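Local coordinates for protein DNMT2 (Spodoptera frugiperda, PDB 4H0N) that probably methylates a cytosine in the anticodon loop of tRNA(Asp), and DNA cytosines as well, using S-adenosylmethionine as methyl donor, at residues F285-F296 with C311-K322; F189-S197 with I222-S230. The protein carries 3 engineered substitutions. All coordinates share one frame; numbering follows the deposited sequence.

Contact 1: F285-F296 with C311-K322. With SAH (S-adenosyl-L-homocysteine), chain E.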
loop_
_atom_site.group_PDB
_atom_site.type_symbol
_atom_site.label_atom_id
_atom_site.label_comp_id
_atom_site.label_asym_id
_atom_site.label_seq_id
_atom_site.Cartn_x
_atom_site.Cartn_y
_atom_site.Cartn_z
ATOM N N PHE A 285 3.083 1.548 -16.434
ATOM C CA PHE A 285 4.155 2.115 -15.632
ATOM C C PHE A 285 5.114 0.982 -15.279
ATOM O O PHE A 285 4.684 -0.147 -15.039
ATOM C CB PHE A 285 3.609 2.774 -14.362
ATOM C CG PHE A 285 2.842 4.052 -14.611
ATOM C CD1 PHE A 285 3.510 5.237 -14.893
ATOM C CD2 PHE A 285 1.455 4.072 -14.552
ATOM C CE1 PHE A 285 2.808 6.415 -15.123
ATOM C CE2 PHE A 285 0.747 5.245 -14.780
ATOM C CZ PHE A 285 1.423 6.417 -15.065
ATOM N N THR A 286 6.410 1.273 -15.270
ATOM C CA THR A 286 7.404 0.279 -14.878
ATOM C C THR A 286 7.380 0.140 -13.361
ATOM O O THR A 286 6.971 1.075 -12.670
ATOM C CB THR A 286 8.819 0.702 -15.292
ATOM O OG1 THR A 286 9.307 1.676 -14.363
ATOM C CG2 THR A 286 8.821 1.275 -16.699
ATOM N N PRO A 287 7.815 -1.025 -12.835
ATOM C CA PRO A 287 7.889 -1.247 -11.385
ATOM C C PRO A 287 8.637 -0.130 -10.667
ATOM O O PRO A 287 8.286 0.234 -9.544
ATOM C CB PRO A 287 8.682 -2.549 -11.285
ATOM C CG PRO A 287 8.313 -3.289 -12.520
ATOM C CD PRO A 287 8.181 -2.240 -13.590
ATOM N N LYS A 288 9.657 0.401 -11.333
ATOM C CA LYS A 288 10.455 1.509 -10.822
ATOM C C LYS A 288 9.604 2.766 -10.664
ATOM O O LYS A 288 9.648 3.437 -9.632
ATOM C CB LYS A 288 11.615 1.772 -11.782
ATOM C CG LYS A 288 12.631 2.791 -11.315
ATOM C CD LYS A 288 13.759 2.900 -12.331
ATOM C CE LYS A 288 14.791 3.937 -11.925
ATOM N NZ LYS A 288 15.858 4.073 -12.955
ATOM N N GLU A 289 8.824 3.073 -11.696
ATOM C CA GLU A 289 7.948 4.236 -11.676
ATOM C C GLU A 289 6.874 4.111 -10.604
ATOM O O GLU A 289 6.593 5.063 -9.881
ATOM C CB GLU A 289 7.321 4.456 -13.054
ATOM C CG GLU A 289 8.271 5.102 -14.058
ATOM C CD GLU A 289 7.879 4.852 -15.512
ATOM O OE1 GLU A 289 7.068 3.933 -15.781
ATOM O OE2 GLU A 289 8.393 5.581 -16.388
ATOM N N VAL A 290 6.279 2.931 -10.496
ATOM C CA VAL A 290 5.273 2.687 -9.472
ATOM C C VAL A 290 5.882 2.847 -8.075
ATOM O O VAL A 290 5.231 3.351 -7.162
ATOM C CB VAL A 290 4.651 1.291 -9.636
ATOM C CG1 VAL A 290 3.609 1.028 -8.550
ATOM C CG2 VAL A 290 4.044 1.150 -11.027
ATOM N N LEU A 291 7.139 2.436 -7.924
ATOM C CA LEU A 291 7.864 2.618 -6.667
ATOM C C LEU A 291 8.039 4.097 -6.313
ATOM O O LEU A 291 7.881 4.485 -5.155
ATOM C CB LEU A 291 9.221 1.904 -6.711
ATOM C CG LEU A 291 9.233 0.421 -6.310
ATOM C CD1 LEU A 291 10.516 -0.264 -6.752
ATOM C CD2 LEU A 291 9.051 0.267 -4.807
ATOM N N MET A 292 8.359 4.911 -7.317
ATOM C CA MET A 292 8.491 6.358 -7.141
ATOM C C MET A 292 7.137 7.001 -6.885
ATOM O O MET A 292 7.018 7.920 -6.076
ATOM C CB MET A 292 9.121 7.000 -8.376
ATOM C CG MET A 292 10.589 6.701 -8.577
ATOM S SD MET A 292 11.588 7.216 -7.175
ATOM C CE MET A 292 12.395 5.665 -6.770
ATOM N N ILE A 293 6.124 6.520 -7.595
ATOM C CA ILE A 293 4.749 6.950 -7.377
ATOM C C ILE A 293 4.277 6.645 -5.953
ATOM O O ILE A 293 3.587 7.455 -5.337
ATOM C CB ILE A 293 3.793 6.304 -8.405
ATOM C CG1 ILE A 293 4.012 6.928 -9.782
ATOM C CG2 ILE A 293 2.339 6.476 -7.986
ATOM C CD1 ILE A 293 3.368 6.156 -10.921
ATOM N N MET A 294 4.661 5.486 -5.423
ATOM C CA MET A 294 4.290 5.130 -4.054
ATOM C C MET A 294 5.285 5.684 -3.032
ATOM O O MET A 294 5.286 5.291 -1.865
ATOM C CB MET A 294 4.132 3.620 -3.908
ATOM C CG MET A 294 2.986 3.068 -4.727
ATOM S SD MET A 294 2.811 1.295 -4.533
ATOM C CE MET A 294 2.105 1.211 -2.891
ATOM N N CYS A 295 6.127 6.600 -3.503
ATOM C CA CYS A 295 7.035 7.375 -2.666
ATOM C C CYS A 295 8.088 6.544 -1.949
ATOM O O CYS A 295 8.519 6.895 -0.854
ATOM C CB CYS A 295 6.254 8.240 -1.677
ATOM S SG CYS A 295 5.145 9.415 -2.483
ATOM N N PHE A 296 8.506 5.447 -2.563
ATOM C CA PHE A 296 9.671 4.732 -2.065
ATOM C C PHE A 296 10.914 5.546 -2.415
ATOM O O PHE A 296 10.889 6.350 -3.351
ATOM C CB PHE A 296 9.760 3.338 -2.680
ATOM C CG PHE A 296 8.882 2.319 -2.011
ATOM C CD1 PHE A 296 7.503 2.382 -2.131
ATOM C CD2 PHE A 296 9.438 1.276 -1.283
ATOM C CE1 PHE A 296 6.692 1.431 -1.526
ATOM C CE2 PHE A 296 8.631 0.322 -0.676
ATOM C CZ PHE A 296 7.258 0.402 -0.798
ATOM N N CYS A 311 6.295 -8.694 -9.475
ATOM C CA CYS A 311 6.580 -7.300 -9.122
ATOM C C CYS A 311 5.303 -6.508 -8.890
ATOM O O CYS A 311 5.137 -5.851 -7.860
ATOM C CB CYS A 311 7.373 -6.612 -10.237
ATOM S SG CYS A 311 9.142 -6.976 -10.289
ATOM N N TYR A 312 4.407 -6.576 -9.866
ATOM C CA TYR A 312 3.149 -5.850 -9.798
ATOM C C TYR A 312 2.243 -6.361 -8.678
ATOM O O TYR A 312 1.572 -5.570 -8.021
ATOM C CB TYR A 312 2.449 -5.849 -11.164
ATOM C CG TYR A 312 3.175 -4.977 -12.170
ATOM C CD1 TYR A 312 3.293 -3.610 -11.959
ATOM C CD2 TYR A 312 3.763 -5.518 -13.309
ATOM C CE1 TYR A 312 3.961 -2.806 -12.856
ATOM C CE2 TYR A 312 4.436 -4.712 -14.213
ATOM C CZ TYR A 312 4.527 -3.358 -13.976
ATOM O OH TYR A 312 5.185 -2.533 -14.850
ATOM N N ARG A 313 2.242 -7.670 -8.442
ATOM C CA ARG A 313 1.498 -8.216 -7.311
ATOM C C ARG A 313 2.016 -7.652 -5.979
ATOM O O ARG A 313 1.231 -7.182 -5.155
ATOM C CB ARG A 313 1.539 -9.740 -7.293
ATOM C CG ARG A 313 0.691 -10.339 -6.179
ATOM C CD ARG A 313 0.865 -11.847 -6.064
ATOM N NE ARG A 313 2.205 -12.214 -5.612
ATOM C CZ ARG A 313 2.611 -12.159 -4.346
ATOM N NH1 ARG A 313 1.781 -11.744 -3.398
ATOM N NH2 ARG A 313 3.849 -12.514 -4.028
ATOM N N LEU A 314 3.334 -7.690 -5.785
ATOM C CA LEU A 314 3.968 -7.155 -4.576
ATOM C C LEU A 314 3.757 -5.650 -4.404
ATOM O O LEU A 314 3.506 -5.174 -3.291
ATOM C CB LEU A 314 5.471 -7.454 -4.572
ATOM C CG LEU A 314 5.905 -8.913 -4.475
ATOM C CD1 LEU A 314 7.409 -9.049 -4.663
ATOM C CD2 LEU A 314 5.468 -9.480 -3.142
ATOM N N LEU A 315 3.881 -4.907 -5.504
ATOM C CA LEU A 315 3.688 -3.458 -5.494
ATOM C C LEU A 315 2.245 -3.094 -5.166
ATOM O O LEU A 315 1.987 -2.143 -4.430
ATOM C CB LEU A 315 4.076 -2.855 -6.842
ATOM C CG LEU A 315 5.509 -2.352 -7.023
ATOM C CD1 LEU A 315 6.522 -3.381 -6.570
ATOM C CD2 LEU A 315 5.756 -1.992 -8.476
ATOM N N GLY A 316 1.305 -3.860 -5.711
ATOM C CA GLY A 316 -0.109 -3.626 -5.472
ATOM C C GLY A 316 -0.560 -3.852 -4.037
ATOM O O GLY A 316 -1.607 -3.347 -3.630
ATOM N N ASN A 317 0.225 -4.609 -3.272
ATOM C CA ASN A 317 -0.103 -4.902 -1.880
ATOM C C ASN A 317 0.583 -3.955 -0.897
ATOM O O ASN A 317 0.303 -3.982 0.304
ATOM C CB ASN A 317 0.279 -6.344 -1.533
ATOM C CG ASN A 317 -0.549 -7.371 -2.285
ATOM O OD1 ASN A 317 -1.748 -7.187 -2.504
ATOM N ND2 ASN A 317 0.089 -8.464 -2.684
ATOM N N SER A 318 1.482 -3.119 -1.404
ATOM C CA SER A 318 2.316 -2.305 -0.529
ATOM C C SER A 318 1.640 -1.013 -0.079
ATOM O O SER A 318 0.444 -0.803 -0.300
ATOM C CB SER A 318 3.661 -2.004 -1.188
ATOM O OG SER A 318 4.614 -1.607 -0.219
ATOM N N VAL A 319 2.420 -0.150 0.560
ATOM C CA VAL A 319 1.902 1.079 1.137
ATOM C C VAL A 319 2.474 2.293 0.425
ATOM O O VAL A 319 3.502 2.194 -0.249
ATOM C CB VAL A 319 2.299 1.185 2.618
ATOM C CG1 VAL A 319 1.965 -0.098 3.354
ATOM C CG2 VAL A 319 3.786 1.490 2.747
ATOM N N ASN A 320 1.813 3.439 0.566
ATOM C CA ASN A 320 2.440 4.696 0.177
ATOM C C ASN A 320 3.356 5.147 1.308
ATOM O O ASN A 320 2.896 5.475 2.397
ATOM C CB ASN A 320 1.412 5.779 -0.137
ATOM C CG ASN A 320 2.063 7.090 -0.561
ATOM O OD1 ASN A 320 2.616 7.823 0.265
ATOM N ND2 ASN A 320 2.004 7.389 -1.854
ATOM N N VAL A 321 4.655 5.151 1.039
ATOM C CA VAL A 321 5.656 5.460 2.050
ATOM C C VAL A 321 5.485 6.860 2.655
ATOM O O VAL A 321 5.745 7.067 3.837
ATOM C CB VAL A 321 7.089 5.244 1.485
ATOM C CG1 VAL A 321 8.148 5.830 2.395
ATOM C CG2 VAL A 321 7.339 3.764 1.259
ATOM N N LYS A 322 5.013 7.808 1.854
ATOM C CA LYS A 322 4.888 9.192 2.312
ATOM C C LYS A 322 3.782 9.395 3.340
ATOM O O LYS A 322 3.992 10.031 4.371
ATOM C CB LYS A 322 4.681 10.131 1.127
ATOM C CG LYS A 322 4.281 11.538 1.510
ATOM C CD LYS A 322 5.182 12.546 0.836
ATOM C CE LYS A 322 4.477 13.883 0.687
ATOM N NZ LYS A 322 5.413 15.008 0.414
HETATM N N SAH E . 2.523 -3.465 3.817
HETATM C CA SAH E . 3.294 -4.543 3.206
HETATM C CB SAH E . 2.435 -5.758 2.838
HETATM C CG SAH E . 0.933 -5.693 3.105
HETATM S SD SAH E . 0.032 -6.899 2.092
HETATM C C SAH E . 4.122 -4.054 2.013
HETATM O O SAH E . 4.292 -4.760 1.017
HETATM O OXT SAH E . 4.656 -2.947 2.018
HETATM C "C5'" SAH E . -0.063 -8.108 3.440
HETATM C "C4'" SAH E . 1.065 -9.141 3.440
HETATM O "O4'" SAH E . 1.043 -9.856 4.661
HETATM C "C3'" SAH E . 0.958 -10.177 2.328
HETATM O "O3'" SAH E . 2.010 -9.995 1.406
HETATM C "C2'" SAH E . 1.078 -11.532 3.009
HETATM O "O2'" SAH E . 2.136 -12.289 2.465
HETATM C "C1'" SAH E . 1.375 -11.217 4.464
HETATM N N9 SAH E . 0.597 -12.074 5.382
HETATM C C8 SAH E . -0.716 -12.451 5.250
HETATM N N7 SAH E . -1.050 -13.231 6.304
HETATM C C5 SAH E . 0.028 -13.361 7.109
HETATM C C6 SAH E . 0.235 -14.042 8.304
HETATM N N6 SAH E . -0.750 -14.741 8.859
HETATM N N1 SAH E . 1.474 -13.989 8.911
HETATM C C2 SAH E . 2.497 -13.265 8.332
HETATM N N3 SAH E . 2.286 -12.593 7.145
HETATM C C4 SAH E . 1.072 -12.639 6.542
#

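Contact 2: F189-S197 with I222-S230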
loop_
_atom_site.group_PDB
_atom_site.type_symbol
_atom_site.label_atom_id
_atom_site.label_comp_id
_atom_site.label_asym_id
_atom_site.label_seq_id
_atom_site.Cartn_x
_atom_site.Cartn_y
_atom_site.Cartn_z
ATOM N N PHE A 189 -0.224 19.917 2.029
ATOM C CA PHE A 189 0.874 19.690 1.093
ATOM C C PHE A 189 0.628 20.352 -0.254
ATOM O O PHE A 189 1.466 20.279 -1.151
ATOM C CB PHE A 189 1.138 18.196 0.920
ATOM C CG PHE A 189 1.627 17.522 2.170
ATOM C CD1 PHE A 189 0.729 17.051 3.118
ATOM C CD2 PHE A 189 2.985 17.355 2.398
ATOM C CE1 PHE A 189 1.176 16.428 4.271
ATOM C CE2 PHE A 189 3.440 16.730 3.549
ATOM C CZ PHE A 189 2.534 16.267 4.486
ATOM N N GLY A 190 -0.520 21.004 -0.387
ATOM C CA GLY A 190 -0.848 21.726 -1.603
ATOM C C GLY A 190 -1.344 20.832 -2.724
ATOM O O GLY A 190 -2.055 19.863 -2.494
ATOM N N VAL A 191 -0.964 21.162 -3.950
ATOM C CA VAL A 191 -1.415 20.414 -5.113
ATOM C C VAL A 191 -0.352 19.402 -5.523
ATOM O O VAL A 191 0.826 19.745 -5.583
ATOM C CB VAL A 191 -1.726 21.375 -6.270
ATOM C CG1 VAL A 191 -1.915 20.622 -7.581
ATOM C CG2 VAL A 191 -2.958 22.205 -5.932
ATOM N N PRO A 192 -0.761 18.144 -5.785
ATOM C CA PRO A 192 0.201 17.107 -6.172
ATOM C C PRO A 192 0.987 17.534 -7.401
ATOM O O PRO A 192 0.434 18.187 -8.285
ATOM C CB PRO A 192 -0.693 15.908 -6.514
ATOM C CG PRO A 192 -1.954 16.145 -5.771
ATOM C CD PRO A 192 -2.143 17.632 -5.765
ATOM N N HIS A 193 2.268 17.192 -7.447
ATOM C CA HIS A 193 3.091 17.537 -8.598
ATOM C C HIS A 193 2.740 16.653 -9.794
ATOM O O HIS A 193 2.148 15.588 -9.630
ATOM C CB HIS A 193 4.576 17.400 -8.251
ATOM C CG HIS A 193 4.935 16.090 -7.623
ATOM N ND1 HIS A 193 4.735 14.877 -8.254
ATOM C CD2 HIS A 193 5.487 15.798 -6.421
ATOM C CE1 HIS A 193 5.147 13.902 -7.465
ATOM N NE2 HIS A 193 5.606 14.429 -6.351
ATOM N N SER A 194 3.116 17.092 -10.991
ATOM C CA SER A 194 2.918 16.288 -12.191
ATOM C C SER A 194 3.751 15.009 -12.121
ATOM O O SER A 194 4.456 14.762 -11.140
ATOM C CB SER A 194 3.295 17.083 -13.438
ATOM O OG SER A 194 4.700 17.216 -13.543
ATOM N N LEU A 195 3.678 14.198 -13.172
ATOM C CA LEU A 195 4.374 12.919 -13.193
ATOM C C LEU A 195 5.683 12.940 -13.984
ATOM O O LEU A 195 6.233 11.886 -14.287
ATOM C CB LEU A 195 3.458 11.839 -13.760
ATOM C CG LEU A 195 2.220 11.432 -12.957
ATOM C CD1 LEU A 195 1.260 10.661 -13.854
ATOM C CD2 LEU A 195 2.583 10.606 -11.722
ATOM N N GLU A 196 6.185 14.124 -14.318
ATOM C CA GLU A 196 7.420 14.214 -15.091
ATOM C C GLU A 196 8.645 13.809 -14.287
ATOM O O GLU A 196 9.556 13.174 -14.822
ATOM C CB GLU A 196 7.624 15.622 -15.630
ATOM C CG GLU A 196 6.548 16.077 -16.570
ATOM C CD GLU A 196 6.945 17.321 -17.325
ATOM O OE1 GLU A 196 6.056 18.144 -17.622
ATOM O OE2 GLU A 196 8.151 17.470 -17.620
ATOM N N SER A 197 8.670 14.198 -13.013
ATOM C CA SER A 197 9.787 13.890 -12.124
ATOM C C SER A 197 10.043 12.393 -12.098
ATOM O O SER A 197 11.186 11.942 -11.994
ATOM C CB SER A 197 9.509 14.394 -10.704
ATOM O OG SER A 197 8.182 14.875 -10.580
ATOM N N ILE A 222 -6.103 6.913 -18.790
ATOM C CA ILE A 222 -4.812 7.273 -19.344
ATOM C C ILE A 222 -4.162 8.429 -18.595
ATOM O O ILE A 222 -4.835 9.370 -18.173
ATOM C CB ILE A 222 -4.925 7.632 -20.834
ATOM C CG1 ILE A 222 -5.953 6.726 -21.518
ATOM C CG2 ILE A 222 -3.554 7.558 -21.504
ATOM C CD1 ILE A 222 -5.390 5.847 -22.601
ATOM N N CYS A 223 -2.846 8.343 -18.432
ATOM C CA CYS A 223 -2.066 9.437 -17.870
ATOM C C CYS A 223 -1.013 9.964 -18.836
ATOM O O CYS A 223 -0.540 9.246 -19.720
ATOM C CB CYS A 223 -1.405 9.006 -16.568
ATOM S SG CYS A 223 -2.584 8.801 -15.244
ATOM N N TYR A 224 -0.656 11.228 -18.648
ATOM C CA TYR A 224 0.370 11.878 -19.448
ATOM C C TYR A 224 1.352 12.538 -18.488
ATOM O O TYR A 224 1.133 12.531 -17.276
ATOM C CB TYR A 224 -0.268 12.898 -20.391
ATOM C CG TYR A 224 -1.571 12.403 -20.977
ATOM C CD1 TYR A 224 -1.604 11.747 -22.200
ATOM C CD2 TYR A 224 -2.766 12.569 -20.288
ATOM C CE1 TYR A 224 -2.793 11.281 -22.725
ATOM C CE2 TYR A 224 -3.956 12.103 -20.801
ATOM C CZ TYR A 224 -3.964 11.463 -22.018
ATOM O OH TYR A 224 -5.162 11.008 -22.514
ATOM N N LYS A 225 2.438 13.095 -19.013
ATOM C CA LYS A 225 3.458 13.708 -18.164
ATOM C C LYS A 225 2.926 14.893 -17.351
ATOM O O LYS A 225 3.465 15.209 -16.289
ATOM C CB LYS A 225 4.660 14.135 -19.002
ATOM C CG LYS A 225 4.320 15.137 -20.086
ATOM C CD LYS A 225 5.473 15.291 -21.064
ATOM C CE LYS A 225 4.981 15.755 -22.428
ATOM N NZ LYS A 225 6.109 16.059 -23.352
ATOM N N THR A 226 1.866 15.532 -17.844
ATOM C CA THR A 226 1.274 16.683 -17.170
ATOM C C THR A 226 0.220 16.284 -16.134
ATOM O O THR A 226 -0.264 17.129 -15.382
ATOM C CB THR A 226 0.650 17.690 -18.176
ATOM O OG1 THR A 226 -0.475 17.091 -18.832
ATOM C CG2 THR A 226 1.676 18.123 -19.218
ATOM N N SER A 227 -0.133 15.001 -16.100
ATOM C CA SER A 227 -1.114 14.484 -15.139
ATOM C C SER A 227 -0.710 14.697 -13.679
ATOM O O SER A 227 0.427 14.430 -13.285
ATOM C CB SER A 227 -1.365 12.988 -15.367
ATOM O OG SER A 227 -2.423 12.763 -16.281
ATOM N N LYS A 228 -1.656 15.158 -12.874
ATOM C CA LYS A 228 -1.413 15.338 -11.451
ATOM C C LYS A 228 -2.182 14.313 -10.632
ATOM O O LYS A 228 -2.384 14.484 -9.431
ATOM C CB LYS A 228 -1.778 16.757 -11.021
ATOM C CG LYS A 228 -0.642 17.751 -11.198
ATOM C CD LYS A 228 -1.058 18.952 -12.015
ATOM C CE LYS A 228 0.080 19.964 -12.119
ATOM N NZ LYS A 228 0.446 20.536 -10.787
ATOM N N ARG A 229 -2.598 13.238 -11.294
ATOM C CA ARG A 229 -3.370 12.182 -10.657
ATOM C C ARG A 229 -3.150 10.879 -11.401
ATOM O O ARG A 229 -2.712 10.876 -12.548
ATOM C CB ARG A 229 -4.855 12.527 -10.702
ATOM C CG ARG A 229 -5.344 12.878 -12.099
ATOM C CD ARG A 229 -6.787 12.451 -12.329
ATOM N NE ARG A 229 -6.998 11.037 -12.031
ATOM C CZ ARG A 229 -6.606 10.039 -12.817
ATOM N NH1 ARG A 229 -5.975 10.297 -13.954
ATOM N NH2 ARG A 229 -6.841 8.784 -12.462
ATOM N N SER A 230 -3.459 9.767 -10.746
ATOM C CA SER A 230 -3.449 8.465 -11.402
ATOM C C SER A 230 -4.304 7.518 -10.593
ATOM O O SER A 230 -4.496 7.718 -9.393
ATOM C CB SER A 230 -2.031 7.910 -11.514
ATOM O OG SER A 230 -1.458 7.729 -10.236
#

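Contact 1: F285-F296 with C311-K322
The F296 ring is held between V321 CG2, 3.7 Å from its centroid in a CH-pi contact only 12° off the ring normal, and L291 CD2 on the opposite face. In the ring plane, at the edge, S318 OG lies 3.4 Å from F296 CZ. With OG swung away from its own backbone N (chi1 -161°), S318 also donates a 2.6 Å hydrogen bond to OXT of S-adenosylhomocysteine, making F296 a second-shell neighbour of the cofactor site. G316-V319 belong to the GNSV sequence of motif X in cytosine-5 methyltransferases, the C-terminal piece that completes the cofactor pocket. Replacing F296 by alanine is likely to leave V321 CG2 and L291 CD2 facing a gap and the S318 hydroxyl less firmly placed. Helix 287-293 ends just before F296 in a Schellman motif with C295 at C-prime, and there M294 O accepts from V321 N (3.0 Å). M294 bends at chi3, bringing CE against the V319 carbonyl. Helices 287-293 and 311-316 run nearly parallel, with a closest axis approach of 10.6 Å. L315 CD2 reaches across to helix 287-293, 3.7 Å from V290 CB and also against P287. Y312 OH bonds to F285 O, at a doubtfully short modelled length.

Contact 2: F189-S197 with I222-S230
L195 slots into the bend made by C223-S227, and around it the two segments pack closely. Its CD1 methyl meets S227 CB at 3.8 Å and C223 CB at 4.1 Å, giving this surface contact a small apolar centre. The backbone adds a direct tie: L195 N donates to K225 O over 3.3 Å, but the bond is bent (139° at the hydrogen) and the donor stands above the carbonyl plane. Next door, S194 CA approaches S227 O at 3.3 Å in a CA-H...O contact, and S194 CB rests on K225 O. The carbonyls of K225 and S227 thus face the S194-L195 peptide, while H193 ND1 bonds to S194 O within its own segment.

Outward from L195 the fit slackens toward solvent. K228 bends at chi2 and again at chi4 (-64°), which folds its chain back over P192: CG lies against P192 O, and NZ reaches the same oxygen in a weak 3.4 Å hydrogen bond, near V191 CG1. At the other end the aliphatic part of E196 crosses K225 obliquely, CG to CB at 3.6 Å. Their opposite charges stay apart, with E196 OE1 6.1 Å from K225 NZ, so any attraction is probably weak, both side chains being exposed. R229 turns its guanidinium group to a salt bridge with D221.

L195 and its neighbours sit against a type I beta turn, Y224 to S227, closed by S227 N to Y224 O and supported by a weak bond from Y224 N to S227 OG. It directly follows strand 222-223, which pairs in parallel with strand 247-248. Such irregular, loop-rich structure after strand 161-168 is consistent with the target recognition region of cytosine-5 methyltransferases.

Contact 2 (189-197 with 222-230) comes entirely before contact 1 (285-296 with 311-322) in sequence. Their centres lie about 16 Å apart in the one methyltransferase chain. Contact 1 is buried deep in the protein and borders the cofactor pocket, whereas contact 2 sits at the surface, away from the cofactor pocket and the calcium site. They meet at two points: F285 CZ packs on C223 CB at 4.1 Å, and K322 NZ lies 3.9 Å from F189 CD2. F189 also touches E326. The F189 end of contact 2 therefore rests on helix 321-332, which begins in contact 1, and strand 222-223 touches a residue just ahead of helix 287-293.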